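Local coordinates for YcaO (Methanopyrus kandleri, PDB 6CIB), which binds ATP-type nucleotides and magnesium and, as a YcaO enzyme, probably activates peptide backbone amides with ATP for thioamidation, at residues Arg199-Val204 against Ala221-Glu226. Residues are numbered along the deposited sequence; the frame is centred on the assembly and turned at random.
Sequences REVGRV and AVTEAE
A classic beta bulge lies at the open end of the hairpin of strands 203-209 and 217-224, where Gly202 and Arg203 both face Glu224. Glu224 O accepts two backbone bonds: one from Gly202 N at 2.8 Å, lying in the carbonyl plane but bent at the hydrogen (138°), and a straighter one from Arg203 N at 2.9 Å, whose donor sits above that plane. Glu224 N returns a bond to Arg203 O, completing the antiparallel hydrogen-bonded pair. Arg203 O also receives a CA-H...O contact from Thr223 CA (3.1 Å); Thr223 and Val204 form the adjoining non-hydrogen-bonded pair.

Apolar packing occupies the face carrying Val204 and Thr223, Val204 CG2 against Thr223 CG2 at 3.9 Å. Val201, just ahead of the bulge, sets its CB 3.9 Å from Ala225 CB. Helix 241-260 covers this side through Leu249, Val252 and Leu256, while Thr223 OG1 is hydrogen-bonded to the backbone of Glu230 and Val232.

On the other face, Arg203 and Glu224 point the same way. Glu224 OE1 forms a salt bridge with Lys286, and Arg203 NH1 one with Glu205. Between the two side chains runs a long salt bridge, Glu224 OE1 lying at the guanidinium edge 3.8 Å from Arg203 NE, planes 78° apart.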
ATOM      1  N   ARG A 199     -17.068  -1.405 -17.803  1.00 39.61           N
ATOM      2  CA  ARG A 199     -18.482  -1.754 -17.946  1.00 41.24           C
ATOM      3  C   ARG A 199     -19.305  -1.567 -16.661  1.00 41.35           C
ATOM      4  O   ARG A 199     -20.527  -1.473 -16.732  1.00 41.22           O
ATOM      5  CB  ARG A 199     -18.628  -3.175 -18.499  1.00 42.97           C
ATOM      6  CG  ARG A 199     -18.623  -3.216 -20.020  1.00 45.94           C
ATOM      7  CD  ARG A 199     -18.730  -4.630 -20.577  1.00 47.49           C
ATOM      8  NE  ARG A 199     -17.502  -5.005 -21.277  1.00 50.90           N
ATOM      9  CZ  ARG A 199     -16.678  -5.985 -20.916  1.00 50.45           C
ATOM     10  NH1 ARG A 199     -16.937  -6.745 -19.858  1.00 54.47           N
ATOM     11  NH2 ARG A 199     -15.589  -6.213 -21.629  1.00 51.70           N
ATOM     12  N   GLU A 200     -18.628  -1.493 -15.508  1.00 40.25           N
ATOM     13  CA  GLU A 200     -19.270  -1.269 -14.206  1.00 39.84           C
ATOM     14  C   GLU A 200     -19.541   0.206 -13.916  1.00 40.63           C
ATOM     15  O   GLU A 200     -20.470   0.540 -13.171  1.00 39.24           O
ATOM     16  CB  GLU A 200     -18.413  -1.843 -13.072  1.00 41.32           C
ATOM     17  CG  GLU A 200     -18.268  -3.353 -13.063  1.00 39.82           C
ATOM     18  CD  GLU A 200     -19.598  -4.076 -12.965  1.00 43.13           C
ATOM     19  OE1 GLU A 200     -20.379  -3.795 -12.025  1.00 41.77           O
ATOM     20  OE2 GLU A 200     -19.856  -4.930 -13.841  1.00 45.87           O
ATOM     21  N   VAL A 201     -18.715   1.078 -14.489  1.00 40.18           N
ATOM     22  CA  VAL A 201     -18.814   2.528 -14.281  1.00 40.07           C
ATOM     23  C   VAL A 201     -18.959   3.221 -15.639  1.00 42.33           C
ATOM     24  O   VAL A 201     -19.568   2.658 -16.548  1.00 46.30           O
ATOM     25  CB  VAL A 201     -17.629   3.073 -13.427  1.00 40.44           C
ATOM     26  CG1 VAL A 201     -17.802   2.694 -11.959  1.00 36.61           C
ATOM     27  CG2 VAL A 201     -16.278   2.586 -13.954  1.00 38.48           C
ATOM     28  N   GLY A 202     -18.432   4.434 -15.785  1.00 42.59           N
ATOM     29  CA  GLY A 202     -18.433   5.112 -17.079  1.00 42.10           C
ATOM     30  C   GLY A 202     -17.116   4.918 -17.802  1.00 43.85           C
ATOM     31  O   GLY A 202     -17.092   4.477 -18.957  1.00 45.10           O
ATOM     32  N   ARG A 203     -16.023   5.254 -17.113  1.00 42.35           N
ATOM     33  CA  ARG A 203     -14.673   5.159 -17.656  1.00 42.05           C
ATOM     34  C   ARG A 203     -13.674   4.660 -16.612  1.00 39.09           C
ATOM     35  O   ARG A 203     -13.798   4.963 -15.423  1.00 36.76           O
ATOM     36  CB  ARG A 203     -14.206   6.512 -18.216  1.00 47.01           C
ATOM     37  CG  ARG A 203     -14.924   6.965 -19.480  1.00 53.73           C
ATOM     38  CD  ARG A 203     -13.944   7.393 -20.557  1.00 60.84           C
ATOM     39  NE  ARG A 203     -13.440   8.749 -20.347  1.00 66.63           N
ATOM     40  CZ  ARG A 203     -12.415   9.290 -21.006  1.00 70.40           C
ATOM     41  NH1 ARG A 203     -11.755   8.594 -21.930  1.00 69.79           N
ATOM     42  NH2 ARG A 203     -12.043  10.536 -20.733  1.00 70.68           N
ATOM     43  N   VAL A 204     -12.691   3.885 -17.068  1.00 37.44           N
ATOM     44  CA  VAL A 204     -11.541   3.517 -16.242  1.00 36.15           C
ATOM     45  C   VAL A 204     -10.287   3.953 -16.986  1.00 36.50           C
ATOM     46  O   VAL A 204      -9.999   3.459 -18.075  1.00 36.55           O
ATOM     47  CB  VAL A 204     -11.497   2.008 -15.882  1.00 35.14           C
ATOM     48  CG1 VAL A 204     -10.201   1.670 -15.146  1.00 33.26           C
ATOM     49  CG2 VAL A 204     -12.691   1.612 -15.023  1.00 34.53           C
ATOM     50  N   ALA A 221      -5.086   4.287 -11.464  1.00 31.04           N
ATOM     51  CA  ALA A 221      -6.327   4.092 -12.204  1.00 31.71           C
ATOM     52  C   ALA A 221      -7.387   5.014 -11.626  1.00 34.38           C
ATOM     53  O   ALA A 221      -7.552   5.084 -10.407  1.00 34.76           O
ATOM     54  CB  ALA A 221      -6.787   2.644 -12.140  1.00 31.56           C
ATOM     55  N   VAL A 222      -8.082   5.735 -12.502  1.00 34.13           N
ATOM     56  CA  VAL A 222      -9.155   6.641 -12.081  1.00 35.47           C
ATOM     57  C   VAL A 222     -10.448   6.311 -12.819  1.00 33.96           C
ATOM     58  O   VAL A 222     -10.424   5.932 -13.995  1.00 33.01           O
ATOM     59  CB  VAL A 222      -8.794   8.156 -12.223  1.00 36.92           C
ATOM     60  CG1 VAL A 222      -7.755   8.562 -11.192  1.00 38.52           C
ATOM     61  CG2 VAL A 222      -8.316   8.506 -13.629  1.00 36.42           C
ATOM     62  N   THR A 223     -11.567   6.437 -12.111  1.00 33.67           N
ATOM     63  CA  THR A 223     -12.870   6.181 -12.706  1.00 33.55           C
ATOM     64  C   THR A 223     -13.696   7.447 -12.894  1.00 35.10           C
ATOM     65  O   THR A 223     -13.597   8.405 -12.122  1.00 35.17           O
ATOM     66  CB  THR A 223     -13.700   5.128 -11.934  1.00 33.88           C
ATOM     67  OG1 THR A 223     -14.028   5.618 -10.631  1.00 32.86           O
ATOM     68  CG2 THR A 223     -12.937   3.807 -11.818  1.00 32.16           C
ATOM     69  N   GLU A 224     -14.486   7.430 -13.960  1.00 36.49           N
ATOM     70  CA  GLU A 224     -15.574   8.364 -14.168  1.00 37.78           C
ATOM     71  C   GLU A 224     -16.847   7.538 -14.087  1.00 36.84           C
ATOM     72  O   GLU A 224     -16.912   6.438 -14.632  1.00 37.41           O
ATOM     73  CB  GLU A 224     -15.427   9.020 -15.538  1.00 40.37           C
ATOM     74  CG  GLU A 224     -16.233  10.294 -15.723  1.00 44.80           C
ATOM     75  CD  GLU A 224     -15.974  10.972 -17.061  1.00 44.54           C
ATOM     76  OE1 GLU A 224     -14.825  10.930 -17.560  1.00 45.57           O
ATOM     77  OE2 GLU A 224     -16.932  11.559 -17.608  1.00 46.97           O
ATOM     78  N   ALA A 225     -17.848   8.049 -13.383  1.00 37.17           N
ATOM     79  CA  ALA A 225     -19.113   7.337 -13.193  1.00 38.76           C
ATOM     80  C   ALA A 225     -20.245   8.342 -13.072  1.00 40.56           C
ATOM     81  O   ALA A 225     -20.008   9.513 -12.743  1.00 39.44           O
ATOM     82  CB  ALA A 225     -19.048   6.447 -11.952  1.00 36.76           C
ATOM     83  N   GLU A 226     -21.472   7.891 -13.327  1.00 41.28           N
ATOM     84  CA  GLU A 226     -22.634   8.769 -13.165  1.00 45.72           C
ATOM     85  C   GLU A 226     -23.017   8.993 -11.703  1.00 43.94           C
ATOM     86  O   GLU A 226     -23.653   9.994 -11.374  1.00 45.05           O
ATOM     87  CB  GLU A 226     -23.823   8.330 -14.038  1.00 50.39           C
ATOM     88  CG  GLU A 226     -24.461   6.992 -13.697  1.00 54.77           C
ATOM     89  CD  GLU A 226     -25.615   6.630 -14.629  1.00 60.90           C
ATOM     90  OE1 GLU A 226     -26.157   7.527 -15.320  1.00 62.10           O
ATOM     91  OE2 GLU A 226     -25.987   5.433 -14.673  1.00 62.93           O
TER